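Side-chain contacts in MYB21 (Trichomonas vaginalis, PDB 3OSG), which binds promoter-element DNA through its R2R3 Myb domain, the part present here, and probably acts as a sequence-specific transcription factor in the nucleus: residues A[41-44]-A[45-49]; A[48-51]-A[52-56]; A[78-81]-A[82-85]. One frame throughout, in Å; residues are numbered along the deposited sequence.

In the fold
From the N terminus, helices 16-29 and 33-38 come first, and contact 1 follows where the loop 41-44 enters helix 45-56. Contact 2 continues along that helix to its C-terminal end, which meets helix 96-109. The two share Cys48 and Arg49, and their centres lie about 10 Å apart. Contact 3 comes later, between helices 67-80 and 84-88, within the second Myb-like range. It lies across the chain's centre from contact 1, about 29 Å between centres. None nests within or crosses another. All are local: contact 1 caps a helix start, contact 2 lies along the helix and contact 3 rounds a turn. Each holds residues that meet the bound DNA.

Contact 1 (A[41-44]-A[45-49]); sequences PNRN and ARQCR. With nucleotides of chain B; nucleotides of chain C.
Asn44 and Gln47 grip each other at the start of helix 45-56. Asn44 OD1 accepts from Gln47 N at 2.7 Å, with the donor nearly along the C=O axis. In return Asn44 N donates to Gln47 OE1 at 2.9 Å, in the carbonyl plane. The two side chains cross at about a right angle, and their amide planes are 50° apart. Asn44 CG sits between its backbone N and carbonyl carbon (chi1 62°), which turns OD1 back over the first helical turn. Gln47 NE2 is left for the DNA: it donates to OP2 of DC7 of chain B at 2.8 Å, and to a water that also bonds Asn42 O. Arg43 also crosses Gln47 steeply, its CD 3.8 Å from Gln47 OE1. Its guanidinium is held by Gln12 O and by a salt bridge to Glu18. Arg46 reads a base edge: NH1 reaches N7 of DG8 of chain B at 2.9 Å and NH2 reaches O6 at 2.6 Å. Asp50, one turn on, forms a salt bridge with Arg46 NE, which would help fix the guanidinium. This is a capping box opening helix 45-56, which carries base-contacting Arg46, as expected of the recognition helix of a Myb-type helix-turn-helix domain.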
loop_
_atom_site.group_PDB
_atom_site.type_symbol
_atom_site.label_atom_id
_atom_site.label_comp_id
_atom_site.label_asym_id
_atom_site.label_seq_id
_atom_site.Cartn_x
_atom_site.Cartn_y
_atom_site.Cartn_z
ATOM N N PRO A 41 7.767 -6.657 -18.178
ATOM C CA PRO A 41 9.077 -6.237 -18.698
ATOM C C PRO A 41 9.734 -5.104 -17.886
ATOM O O PRO A 41 10.968 -5.032 -17.796
ATOM C CB PRO A 41 8.756 -5.775 -20.124
ATOM C CG PRO A 41 7.291 -5.463 -20.104
ATOM C CD PRO A 41 6.680 -6.436 -19.146
ATOM N N ASN A 42 8.922 -4.242 -17.290
ATOM C CA ASN A 42 9.466 -3.109 -16.548
ATOM C C ASN A 42 9.290 -3.188 -15.027
ATOM O O ASN A 42 9.411 -2.175 -14.346
ATOM C CB ASN A 42 8.840 -1.805 -17.057
ATOM C CG ASN A 42 9.036 -1.604 -18.554
ATOM O OD1 ASN A 42 10.168 -1.603 -19.051
ATOM N ND2 ASN A 42 7.928 -1.413 -19.279
ATOM N N ARG A 43 9.002 -4.373 -14.495
ATOM C CA ARG A 43 8.747 -4.504 -13.062
ATOM C C ARG A 43 9.592 -5.608 -12.427
ATOM O O ARG A 43 9.806 -6.663 -13.024
ATOM C CB ARG A 43 7.268 -4.816 -12.809
ATOM C CG ARG A 43 6.296 -3.753 -13.337
ATOM C CD ARG A 43 6.423 -2.438 -12.584
ATOM N NE ARG A 43 5.501 -1.434 -13.107
ATOM C CZ ARG A 43 5.385 -0.216 -12.605
ATOM N NH1 ARG A 43 6.133 0.120 -11.561
ATOM N NH2 ARG A 43 4.529 0.652 -13.140
ATOM N N ASN A 44 10.067 -5.372 -11.211
ATOM C CA ASN A 44 10.780 -6.411 -10.484
ATOM C C ASN A 44 9.879 -7.070 -9.430
ATOM O O ASN A 44 8.704 -6.699 -9.289
ATOM C CB ASN A 44 12.034 -5.831 -9.842
ATOM C CG ASN A 44 11.713 -4.755 -8.829
ATOM O OD1 ASN A 44 10.723 -4.849 -8.117
ATOM N ND2 ASN A 44 12.554 -3.732 -8.757
ATOM N N ALA A 45 10.417 -8.042 -8.692
ATOM C CA ALA A 45 9.613 -8.790 -7.723
ATOM C C ALA A 45 9.086 -7.881 -6.612
ATOM O O ALA A 45 7.930 -7.996 -6.194
ATOM C CB ALA A 45 10.422 -9.950 -7.117
ATOM N N ARG A 46 9.952 -6.992 -6.134
ATOM C CA ARG A 46 9.608 -6.060 -5.059
ATOM C C ARG A 46 8.424 -5.166 -5.445
ATOM O O ARG A 46 7.502 -4.951 -4.657
ATOM C CB ARG A 46 10.816 -5.177 -4.764
ATOM C CG ARG A 46 10.677 -4.301 -3.569
ATOM C CD ARG A 46 10.350 -2.854 -3.939
ATOM N NE ARG A 46 9.999 -2.187 -2.698
ATOM C CZ ARG A 46 10.761 -1.325 -2.038
ATOM N NH1 ARG A 46 11.931 -0.913 -2.521
ATOM N NH2 ARG A 46 10.319 -0.853 -0.893
ATOM N N GLN A 47 8.464 -4.629 -6.657
ATOM C CA GLN A 47 7.394 -3.768 -7.121
ATOM C C GLN A 47 6.068 -4.499 -7.201
ATOM O O GLN A 47 5.041 -3.963 -6.800
ATOM C CB GLN A 47 7.743 -3.166 -8.474
ATOM C CG GLN A 47 8.870 -2.139 -8.428
ATOM C CD GLN A 47 9.280 -1.708 -9.813
ATOM O OE1 GLN A 47 9.690 -2.534 -10.631
ATOM N NE2 GLN A 47 9.147 -0.416 -10.100
ATOM N N CYS A 48 6.072 -5.728 -7.707
ATOM C CA CYS A 48 4.821 -6.477 -7.813
ATOM C C CYS A 48 4.289 -6.843 -6.424
ATOM O O CYS A 48 3.096 -6.740 -6.152
ATOM C CB CYS A 48 4.996 -7.745 -8.681
ATOM S SG CYS A 48 5.343 -7.383 -10.434
ATOM N N ARG A 49 5.170 -7.272 -5.538
ATOM C CA ARG A 49 4.738 -7.639 -4.203
ATOM C C ARG A 49 4.118 -6.436 -3.492
ATOM O O ARG A 49 3.065 -6.559 -2.879
ATOM C CB ARG A 49 5.898 -8.196 -3.384
ATOM C CG ARG A 49 5.496 -8.611 -1.974
ATOM C CD ARG A 49 6.634 -9.333 -1.238
ATOM N NE ARG A 49 7.777 -8.449 -1.074
ATOM C CZ ARG A 49 8.929 -8.561 -1.733
ATOM N NH1 ARG A 49 9.128 -9.563 -2.585
ATOM N NH2 ARG A 49 9.895 -7.668 -1.528
ATOM P P DC B 7 8.840 2.758 -8.171
ATOM O OP1 DC B 7 9.222 3.331 -9.463
ATOM O OP2 DC B 7 8.380 1.360 -8.036
ATOM O "O5'" DC B 7 10.065 2.970 -7.166
ATOM C "C5'" DC B 7 10.802 4.179 -7.201
ATOM C "C4'" DC B 7 11.726 4.299 -6.000
ATOM O "O4'" DC B 7 10.980 4.391 -4.745
ATOM C "C3'" DC B 7 12.743 3.168 -5.833
ATOM O "O3'" DC B 7 13.997 3.816 -5.586
ATOM C "C2'" DC B 7 12.212 2.415 -4.621
ATOM C "C1'" DC B 7 11.598 3.547 -3.792
ATOM N N1 DC B 7 10.598 3.143 -2.752
ATOM C C2 DC B 7 10.646 3.772 -1.525
ATOM O O2 DC B 7 11.502 4.628 -1.347
ATOM N N3 DC B 7 9.761 3.444 -0.562
ATOM C C4 DC B 7 8.847 2.516 -0.773
ATOM N N4 DC B 7 8.010 2.243 0.237
ATOM C C5 DC B 7 8.767 1.843 -2.029
ATOM C C6 DC B 7 9.652 2.196 -2.979
ATOM P P DG B 8 15.430 3.106 -5.754
ATOM O OP1 DG B 8 16.235 3.853 -6.732
ATOM O OP2 DG B 8 15.189 1.660 -5.918
ATOM O "O5'" DG B 8 16.083 3.377 -4.320
ATOM C "C5'" DG B 8 16.058 4.682 -3.778
ATOM C "C4'" DG B 8 16.881 4.757 -2.503
ATOM O "O4'" DG B 8 16.068 4.406 -1.363
ATOM C "C3'" DG B 8 18.051 3.802 -2.427
ATOM O "O3'" DG B 8 19.040 4.395 -1.604
ATOM C "C2'" DG B 8 17.432 2.548 -1.808
ATOM C "C1'" DG B 8 16.433 3.146 -0.823
ATOM N N9 DG B 8 15.164 2.436 -0.666
ATOM C C8 DG B 8 14.426 1.817 -1.646
ATOM N N7 DG B 8 13.309 1.305 -1.214
ATOM C C5 DG B 8 13.302 1.611 0.129
ATOM C C6 DG B 8 12.346 1.312 1.122
ATOM O O6 DG B 8 11.286 0.703 0.993
ATOM N N1 DG B 8 12.714 1.800 2.378
ATOM C C2 DG B 8 13.869 2.500 2.628
ATOM N N2 DG B 8 14.040 2.893 3.895
ATOM N N3 DG B 8 14.787 2.784 1.708
ATOM C C4 DG B 8 14.432 2.317 0.484
ATOM P P DT C 2 9.419 -13.574 -1.198
ATOM O OP1 DT C 2 8.257 -14.460 -0.990
ATOM O OP2 DT C 2 9.605 -12.903 -2.500
ATOM O "O5'" DT C 2 9.444 -12.477 -0.034
ATOM C "C5'" DT C 2 9.243 -12.891 1.308
ATOM C "C4'" DT C 2 9.326 -11.702 2.240
ATOM O "O4'" DT C 2 10.721 -11.336 2.379
ATOM C "C3'" DT C 2 8.617 -10.434 1.746
ATOM O "O3'" DT C 2 8.041 -9.743 2.833
ATOM C "C2'" DT C 2 9.776 -9.587 1.246
ATOM C "C1'" DT C 2 10.734 -9.934 2.371
ATOM N N1 DT C 2 12.094 -9.428 2.180
ATOM C C2 DT C 2 12.778 -9.032 3.303
ATOM O O2 DT C 2 12.280 -9.104 4.406
ATOM N N3 DT C 2 14.036 -8.546 3.065
ATOM C C4 DT C 2 14.646 -8.441 1.822
ATOM O O4 DT C 2 15.772 -7.991 1.703
ATOM C C5 DT C 2 13.863 -8.879 0.693
ATOM C C7 DT C 2 14.394 -8.821 -0.709
ATOM C C6 DT C 2 12.635 -9.345 0.920
HETATM O O HOH W 1 10.031 0.410 -12.914
#

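Contact 2 (A[48-51]-A[52-56]); sequences CRDR and WKNYL. With nucleotides of chain B; nucleotides of chain C.
The Arg51 guanidinium lies between protein and DNA. Tyr55 CB covers one face, 3.4 Å from the plane and offset toward the rim, and OP1 of DT6 of chain B lies over the opposite face. The Tyr55 ring has C3' of DA5 of chain B over one face and OP2 of that nucleotide at its edge, in plane. The guanidinium and ring planes are 25° apart, while the two side chains cross at about a right angle. Arg51 NH1 comes within 3.4 Å of Tyr55 CG, in an oblique approach.

Both polar ends reach the DNA backbone. Arg51 NH1 donates to OP2 of DT6 of chain B at 2.9 Å, and Tyr55 OH donates to OP2 of DA5 of chain B at 2.7 Å. Arg51 bends at its second torsion (chi2 60°), which brings the guanidinium back against Tyr55 CB. Its NH2 forms a salt bridge with Asp19. Nearer the backbone, Arg51 CG packs against Leu56 CD1 at 3.7 Å.

The backbone changes pitch here. Arg51 O takes Tyr55 N at 2.9 Å and, weakly, Leu56 N, as the helix widens into a pi-type turn at 52-56. Asp50 O accepts from Asn54 N at 3.0 Å, with a weak second bond from Asn54 ND2. Asn54 OD1 is hydrogen-bonded to Thr95 OG1.

Several helices meet around this turn. Leu56 and Arg51 rest on Leu22 of helix 16-29. Trp52 meets Val26 of the same helix and the ring of Trp33 in helix 33-38. On another side, Tyr55 stacks edge-to-face with His98 and touches Ile97, which joins the end of helix 45-56 to helix 96-109.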
loop_
_atom_site.group_PDB
_atom_site.type_symbol
_atom_site.label_atom_id
_atom_site.label_comp_id
_atom_site.label_asym_id
_atom_site.label_seq_id
_atom_site.Cartn_x
_atom_site.Cartn_y
_atom_site.Cartn_z
ATOM N N CYS A 48 6.072 -5.728 -7.707
ATOM C CA CYS A 48 4.821 -6.477 -7.813
ATOM C C CYS A 48 4.289 -6.843 -6.424
ATOM O O CYS A 48 3.096 -6.740 -6.152
ATOM C CB CYS A 48 4.996 -7.745 -8.681
ATOM S SG CYS A 48 5.343 -7.383 -10.434
ATOM N N ARG A 49 5.170 -7.272 -5.538
ATOM C CA ARG A 49 4.738 -7.639 -4.203
ATOM C C ARG A 49 4.118 -6.436 -3.492
ATOM O O ARG A 49 3.065 -6.559 -2.879
ATOM C CB ARG A 49 5.898 -8.196 -3.384
ATOM C CG ARG A 49 5.496 -8.611 -1.974
ATOM C CD ARG A 49 6.634 -9.333 -1.238
ATOM N NE ARG A 49 7.777 -8.449 -1.074
ATOM C CZ ARG A 49 8.929 -8.561 -1.733
ATOM N NH1 ARG A 49 9.128 -9.563 -2.585
ATOM N NH2 ARG A 49 9.895 -7.668 -1.528
ATOM N N ASP A 50 4.766 -5.278 -3.575
ATOM C CA ASP A 50 4.263 -4.090 -2.880
ATOM C C ASP A 50 2.900 -3.666 -3.417
ATOM O O ASP A 50 1.986 -3.346 -2.657
ATOM C CB ASP A 50 5.227 -2.905 -3.032
ATOM C CG ASP A 50 6.452 -2.991 -2.125
ATOM O OD1 ASP A 50 6.547 -3.893 -1.263
ATOM O OD2 ASP A 50 7.336 -2.117 -2.279
ATOM N N ARG A 51 2.770 -3.633 -4.734
ATOM C CA ARG A 51 1.521 -3.239 -5.349
ATOM C C ARG A 51 0.391 -4.164 -4.909
ATOM O O ARG A 51 -0.682 -3.707 -4.518
ATOM C CB ARG A 51 1.653 -3.218 -6.867
ATOM C CG ARG A 51 0.423 -2.654 -7.576
ATOM C CD ARG A 51 0.123 -1.206 -7.153
ATOM N NE ARG A 51 -1.071 -0.715 -7.827
ATOM C CZ ARG A 51 -1.710 0.408 -7.522
ATOM N NH1 ARG A 51 -1.271 1.178 -6.533
ATOM N NH2 ARG A 51 -2.791 0.759 -8.218
ATOM N N TRP A 52 0.635 -5.469 -4.946
ATOM C CA TRP A 52 -0.390 -6.412 -4.518
ATOM C C TRP A 52 -0.732 -6.271 -3.035
ATOM O O TRP A 52 -1.893 -6.087 -2.665
ATOM C CB TRP A 52 0.011 -7.853 -4.836
ATOM C CG TRP A 52 -0.922 -8.845 -4.199
ATOM C CD1 TRP A 52 -0.774 -9.444 -2.984
ATOM C CD2 TRP A 52 -2.163 -9.319 -4.732
ATOM N NE1 TRP A 52 -1.841 -10.277 -2.729
ATOM C CE2 TRP A 52 -2.708 -10.218 -3.789
ATOM C CE3 TRP A 52 -2.861 -9.077 -5.915
ATOM C CZ2 TRP A 52 -3.922 -10.878 -3.996
ATOM C CZ3 TRP A 52 -4.067 -9.726 -6.123
ATOM C CH2 TRP A 52 -4.588 -10.616 -5.164
ATOM N N LYS A 53 0.282 -6.315 -2.192
ATOM C CA LYS A 53 0.061 -6.338 -0.752
ATOM C C LYS A 53 -0.633 -5.079 -0.234
ATOM O O LYS A 53 -1.486 -5.158 0.643
ATOM C CB LYS A 53 1.386 -6.567 -0.030
ATOM C CG LYS A 53 1.288 -6.654 1.493
ATOM C CD LYS A 53 2.664 -6.925 2.110
ATOM C CE LYS A 53 2.591 -7.058 3.642
ATOM N NZ LYS A 53 2.095 -5.795 4.314
ATOM N N ASN A 54 -0.287 -3.928 -0.793
ATOM C CA ASN A 54 -0.793 -2.655 -0.278
ATOM C C ASN A 54 -1.932 -2.052 -1.084
ATOM O O ASN A 54 -2.596 -1.127 -0.620
ATOM C CB ASN A 54 0.338 -1.624 -0.193
ATOM C CG ASN A 54 1.452 -2.065 0.720
ATOM O OD1 ASN A 54 1.250 -2.263 1.920
ATOM N ND2 ASN A 54 2.641 -2.237 0.158
ATOM N N TYR A 55 -2.165 -2.542 -2.294
ATOM C CA TYR A 55 -3.194 -1.912 -3.130
ATOM C C TYR A 55 -4.200 -2.837 -3.826
ATOM O O TYR A 55 -5.364 -2.466 -3.976
ATOM C CB TYR A 55 -2.561 -0.919 -4.119
ATOM C CG TYR A 55 -1.884 0.208 -3.372
ATOM C CD1 TYR A 55 -2.613 1.301 -2.922
ATOM C CD2 TYR A 55 -0.529 0.145 -3.068
ATOM C CE1 TYR A 55 -2.014 2.306 -2.211
ATOM C CE2 TYR A 55 0.089 1.148 -2.368
ATOM C CZ TYR A 55 -0.659 2.228 -1.933
ATOM O OH TYR A 55 -0.062 3.225 -1.215
ATOM N N LEU A 56 -3.774 -4.030 -4.240
ATOM C CA LEU A 56 -4.640 -4.868 -5.074
ATOM C C LEU A 56 -5.320 -6.005 -4.333
ATOM O O LEU A 56 -6.418 -6.409 -4.703
ATOM C CB LEU A 56 -3.878 -5.404 -6.286
ATOM C CG LEU A 56 -3.254 -4.293 -7.127
ATOM C CD1 LEU A 56 -2.483 -4.861 -8.318
ATOM C CD2 LEU A 56 -4.323 -3.305 -7.582
ATOM P P DA B 5 -1.953 6.053 -2.064
ATOM O OP1 DA B 5 -3.346 6.104 -2.513
ATOM O OP2 DA B 5 -1.584 5.361 -0.810
ATOM O "O5'" DA B 5 -1.092 5.424 -3.256
ATOM C "C5'" DA B 5 -1.197 6.020 -4.533
ATOM C "C4'" DA B 5 0.057 5.756 -5.329
ATOM O "O4'" DA B 5 1.147 6.524 -4.756
ATOM C "C3'" DA B 5 0.537 4.303 -5.316
ATOM O "O3'" DA B 5 1.169 4.041 -6.558
ATOM C "C2'" DA B 5 1.554 4.277 -4.182
ATOM C "C1'" DA B 5 2.163 5.670 -4.273
ATOM N N9 DA B 5 2.558 6.219 -2.977
ATOM C C8 DA B 5 1.884 6.093 -1.796
ATOM N N7 DA B 5 2.462 6.691 -0.778
ATOM C C5 DA B 5 3.578 7.275 -1.330
ATOM C C6 DA B 5 4.593 8.074 -0.772
ATOM N N6 DA B 5 4.616 8.411 0.522
ATOM N N1 DA B 5 5.568 8.512 -1.584
ATOM C C2 DA B 5 5.521 8.181 -2.881
ATOM N N3 DA B 5 4.609 7.427 -3.517
ATOM C C4 DA B 5 3.656 6.999 -2.686
ATOM P P DT C 2 9.419 -13.574 -1.198
ATOM O OP1 DT C 2 8.257 -14.460 -0.990
ATOM O OP2 DT C 2 9.605 -12.903 -2.500
ATOM O "O5'" DT C 2 9.444 -12.477 -0.034
ATOM C "C5'" DT C 2 9.243 -12.891 1.308
ATOM C "C4'" DT C 2 9.326 -11.702 2.240
ATOM O "O4'" DT C 2 10.721 -11.336 2.379
ATOM C "C3'" DT C 2 8.617 -10.434 1.746
ATOM O "O3'" DT C 2 8.041 -9.743 2.833
ATOM C "C2'" DT C 2 9.776 -9.587 1.246
ATOM C "C1'" DT C 2 10.734 -9.934 2.371
ATOM N N1 DT C 2 12.094 -9.428 2.180
ATOM C C2 DT C 2 12.778 -9.032 3.303
ATOM O O2 DT C 2 12.280 -9.104 4.406
ATOM N N3 DT C 2 14.036 -8.546 3.065
ATOM C C4 DT C 2 14.646 -8.441 1.822
ATOM O O4 DT C 2 15.772 -7.991 1.703
ATOM C C5 DT C 2 13.863 -8.879 0.693
ATOM C C7 DT C 2 14.394 -8.821 -0.709
ATOM C C6 DT C 2 12.635 -9.345 0.920
ATOM P P DT B 6 1.938 2.686 -6.910
ATOM O OP1 DT B 6 1.708 2.571 -8.370
ATOM O OP2 DT B 6 1.565 1.592 -5.986
ATOM O "O5'" DT B 6 3.482 2.999 -6.638
ATOM C "C5'" DT B 6 4.147 3.999 -7.413
ATOM C "C4'" DT B 6 5.532 4.292 -6.854
ATOM O "O4'" DT B 6 5.423 4.633 -5.467
ATOM C "C3'" DT B 6 6.573 3.175 -6.878
ATOM O "O3'" DT B 6 7.608 3.663 -7.712
ATOM C "C2'" DT B 6 7.043 2.997 -5.418
ATOM C "C1'" DT B 6 6.656 4.349 -4.837
ATOM N N1 DT B 6 6.338 4.417 -3.388
ATOM C C2 DT B 6 7.133 5.169 -2.562
ATOM O O2 DT B 6 8.119 5.747 -2.957
ATOM N N3 DT B 6 6.749 5.209 -1.249
ATOM C C4 DT B 6 5.668 4.575 -0.692
ATOM O O4 DT B 6 5.425 4.679 0.494
ATOM C C5 DT B 6 4.857 3.785 -1.599
ATOM C C7 DT B 6 3.643 3.038 -1.098
ATOM C C6 DT B 6 5.229 3.747 -2.893
#

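Contact 3 (A[78-81]-A[82-85]); sequences QEYG and RQWA. With nucleotides of chain C.
Gln83 lies across Tyr80, the two side chains crossing at about a right angle with ring and amide planes 58° apart. Gln83 NE2 donates to Tyr80 O at 2.8 Å, in the carbonyl plane and on a lone pair. The oxygen is tilted 22° out of the Gln83 amide plane. The Gln83 side chain is extended beyond CG (chi2 -178°), which carries NE2 back to the last carbonyl of helix 67-80. A weak bond from Gln83 N to Gly81 O closes a tight turn about Arg82. Gly81, with positive phi, is where the chain leaves the helix.

Trp84 CZ2 lies over the centre of the Arg82 guanidinium, 3.9 Å from its plane. Arg82 NE donates to OP1 of DG6 of chain C at 2.9 Å, and NH2 reaches OP2. Trp84 NE1 donates to the same OP2 at 2.8 Å, with the oxygen in plane at the ring edge. The Trp84 ring also packs on Trp103 of helix 96-109. Gln83 is the N-cap residue of helix 84-88. Ala85 N, in its first turn, donates to OP2 of DC5 of chain C, consistent with docking that helix start on the DNA backbone. The turn joins helices 67-80 and 84-88 in the second Myb-like DNA-binding domain.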
loop_
_atom_site.group_PDB
_atom_site.type_symbol
_atom_site.label_atom_id
_atom_site.label_comp_id
_atom_site.label_asym_id
_atom_site.label_seq_id
_atom_site.Cartn_x
_atom_site.Cartn_y
_atom_site.Cartn_z
ATOM N N GLN A 78 -0.047 7.093 20.381
ATOM C CA GLN A 78 0.304 7.422 21.757
ATOM C C GLN A 78 0.698 6.127 22.474
ATOM O O GLN A 78 1.618 6.110 23.284
ATOM C CB GLN A 78 -0.864 8.104 22.477
ATOM C CG GLN A 78 -1.286 9.440 21.878
ATOM C CD GLN A 78 -2.416 10.105 22.653
ATOM O OE1 GLN A 78 -2.194 11.058 23.398
ATOM N NE2 GLN A 78 -3.632 9.599 22.483
ATOM N N GLU A 79 0.005 5.040 22.152
ATOM C CA GLU A 79 0.281 3.751 22.771
ATOM C C GLU A 79 1.590 3.101 22.281
ATOM O O GLU A 79 2.407 2.667 23.090
ATOM C CB GLU A 79 -0.910 2.794 22.596
ATOM C CG GLU A 79 -0.671 1.364 23.109
ATOM C CD GLU A 79 -1.936 0.496 23.109
ATOM O OE1 GLU A 79 -2.930 0.871 22.441
ATOM O OE2 GLU A 79 -1.938 -0.567 23.779
ATOM N N TYR A 80 1.799 3.059 20.967
ATOM C CA TYR A 80 2.885 2.261 20.393
ATOM C C TYR A 80 4.031 3.050 19.780
ATOM O O TYR A 80 5.071 2.488 19.458
ATOM C CB TYR A 80 2.331 1.340 19.313
ATOM C CG TYR A 80 1.484 0.210 19.836
ATOM C CD1 TYR A 80 2.046 -0.822 20.579
ATOM C CD2 TYR A 80 0.131 0.156 19.564
ATOM C CE1 TYR A 80 1.278 -1.863 21.043
ATOM C CE2 TYR A 80 -0.646 -0.888 20.025
ATOM C CZ TYR A 80 -0.065 -1.892 20.768
ATOM O OH TYR A 80 -0.843 -2.931 21.228
ATOM N N GLY A 81 3.846 4.344 19.584
ATOM C CA GLY A 81 4.861 5.122 18.902
ATOM C C GLY A 81 4.857 4.762 17.425
ATOM O O GLY A 81 3.860 4.253 16.915
ATOM N N ARG A 82 5.978 4.986 16.747
ATOM C CA ARG A 82 6.031 4.835 15.292
ATOM C C ARG A 82 6.184 3.399 14.802
ATOM O O ARG A 82 6.954 3.146 13.878
ATOM C CB ARG A 82 7.158 5.692 14.724
ATOM C CG ARG A 82 7.025 7.169 15.073
ATOM C CD ARG A 82 8.260 7.934 14.661
ATOM N NE ARG A 82 8.406 7.985 13.207
ATOM C CZ ARG A 82 7.872 8.927 12.433
ATOM N NH1 ARG A 82 7.147 9.900 12.973
ATOM N NH2 ARG A 82 8.057 8.900 11.117
ATOM N N GLN A 83 5.456 2.469 15.414
ATOM C CA GLN A 83 5.524 1.060 15.022
ATOM C C GLN A 83 4.352 0.754 14.118
ATOM O O GLN A 83 3.337 0.206 14.543
ATOM C CB GLN A 83 5.498 0.157 16.251
ATOM C CG GLN A 83 6.645 0.397 17.203
ATOM C CD GLN A 83 6.598 -0.555 18.380
ATOM O OE1 GLN A 83 7.316 -1.551 18.410
ATOM N NE2 GLN A 83 5.734 -0.259 19.351
ATOM N N TRP A 84 4.495 1.128 12.853
ATOM C CA TRP A 84 3.350 1.205 11.970
ATOM C C TRP A 84 2.721 -0.138 11.698
ATOM O O TRP A 84 1.500 -0.232 11.605
ATOM C CB TRP A 84 3.725 1.905 10.668
ATOM C CG TRP A 84 4.430 3.225 10.857
ATOM C CD1 TRP A 84 5.683 3.557 10.419
ATOM C CD2 TRP A 84 3.925 4.379 11.535
ATOM N NE1 TRP A 84 5.978 4.852 10.769
ATOM C CE2 TRP A 84 4.918 5.376 11.460
ATOM C CE3 TRP A 84 2.721 4.670 12.192
ATOM C CZ2 TRP A 84 4.748 6.639 12.019
ATOM C CZ3 TRP A 84 2.555 5.925 12.753
ATOM C CH2 TRP A 84 3.566 6.893 12.661
ATOM N N ALA A 85 3.552 -1.173 11.552
ATOM C CA ALA A 85 3.083 -2.530 11.272
ATOM C C ALA A 85 2.247 -3.099 12.426
ATOM O O ALA A 85 1.242 -3.769 12.207
ATOM C CB ALA A 85 4.269 -3.449 10.983
ATOM P P DC C 5 7.593 -0.636 11.255
ATOM O OP1 DC C 5 7.682 -0.563 12.727
ATOM O OP2 DC C 5 6.280 -0.720 10.592
ATOM O "O5'" DC C 5 8.422 0.540 10.572
ATOM C "C5'" DC C 5 9.742 0.762 10.982
ATOM C "C4'" DC C 5 10.318 1.839 10.108
ATOM O "O4'" DC C 5 10.483 1.304 8.772
ATOM C "C3'" DC C 5 9.451 3.098 9.973
ATOM O "O3'" DC C 5 10.283 4.209 10.282
ATOM C "C2'" DC C 5 9.032 3.090 8.505
ATOM C "C1'" DC C 5 10.218 2.361 7.874
ATOM N N1 DC C 5 9.923 1.779 6.541
ATOM C C2 DC C 5 10.852 1.901 5.518
ATOM O O2 DC C 5 11.890 2.506 5.768
ATOM N N3 DC C 5 10.574 1.356 4.302
ATOM C C4 DC C 5 9.414 0.724 4.107
ATOM N N4 DC C 5 9.156 0.201 2.911
ATOM C C5 DC C 5 8.456 0.578 5.147
ATOM C C6 DC C 5 8.746 1.122 6.331
ATOM P P DG C 6 9.823 5.749 10.393
ATOM O OP1 DG C 6 10.190 6.221 11.743
ATOM O OP2 DG C 6 8.447 5.938 9.921
ATOM O "O5'" DG C 6 10.858 6.377 9.389
ATOM C "C5'" DG C 6 12.243 6.211 9.655
ATOM C "C4'" DG C 6 13.098 6.639 8.475
ATOM O "O4'" DG C 6 12.784 5.896 7.261
ATOM C "C3'" DG C 6 12.971 8.111 8.122
ATOM O "O3'" DG C 6 14.309 8.535 7.818
ATOM C "C2'" DG C 6 12.024 8.089 6.919
ATOM C "C1'" DG C 6 12.385 6.775 6.222
ATOM N N9 DG C 6 11.271 6.083 5.571
ATOM C C8 DG C 6 10.093 5.751 6.169
ATOM N N7 DG C 6 9.272 5.104 5.394
ATOM C C5 DG C 6 9.950 4.992 4.190
ATOM C C6 DG C 6 9.530 4.383 2.972
ATOM O O6 DG C 6 8.448 3.796 2.760
ATOM N N1 DG C 6 10.515 4.487 1.983
ATOM C C2 DG C 6 11.738 5.107 2.193
ATOM N N2 DG C 6 12.602 5.136 1.174
ATOM N N3 DG C 6 12.124 5.676 3.329
ATOM C C4 DG C 6 11.189 5.581 4.290
ATOM P P DA C 4 6.062 -6.535 9.203
ATOM O OP1 DA C 4 5.905 -6.941 10.613
ATOM O OP2 DA C 4 4.896 -6.345 8.312
ATOM O "O5'" DA C 4 6.930 -5.188 9.204
ATOM C "C5'" DA C 4 8.097 -5.153 10.013
ATOM C "C4'" DA C 4 8.907 -3.911 9.672
ATOM O "O4'" DA C 4 9.431 -4.035 8.330
ATOM C "C3'" DA C 4 8.104 -2.611 9.659
ATOM O "O3'" DA C 4 8.471 -1.899 10.813
ATOM C "C2'" DA C 4 8.555 -1.883 8.396
ATOM C "C1'" DA C 4 9.721 -2.734 7.879
ATOM N N9 DA C 4 9.827 -2.781 6.425
ATOM C C8 DA C 4 8.898 -3.296 5.572
ATOM N N7 DA C 4 9.235 -3.210 4.306
ATOM C C5 DA C 4 10.482 -2.598 4.328
ATOM C C6 DA C 4 11.386 -2.220 3.311
ATOM N N6 DA C 4 11.172 -2.410 2.000
ATOM N N1 DA C 4 12.532 -1.627 3.688
ATOM C C2 DA C 4 12.767 -1.428 4.985
ATOM N N3 DA C 4 11.998 -1.737 6.017
ATOM C C4 DA C 4 10.866 -2.337 5.629
#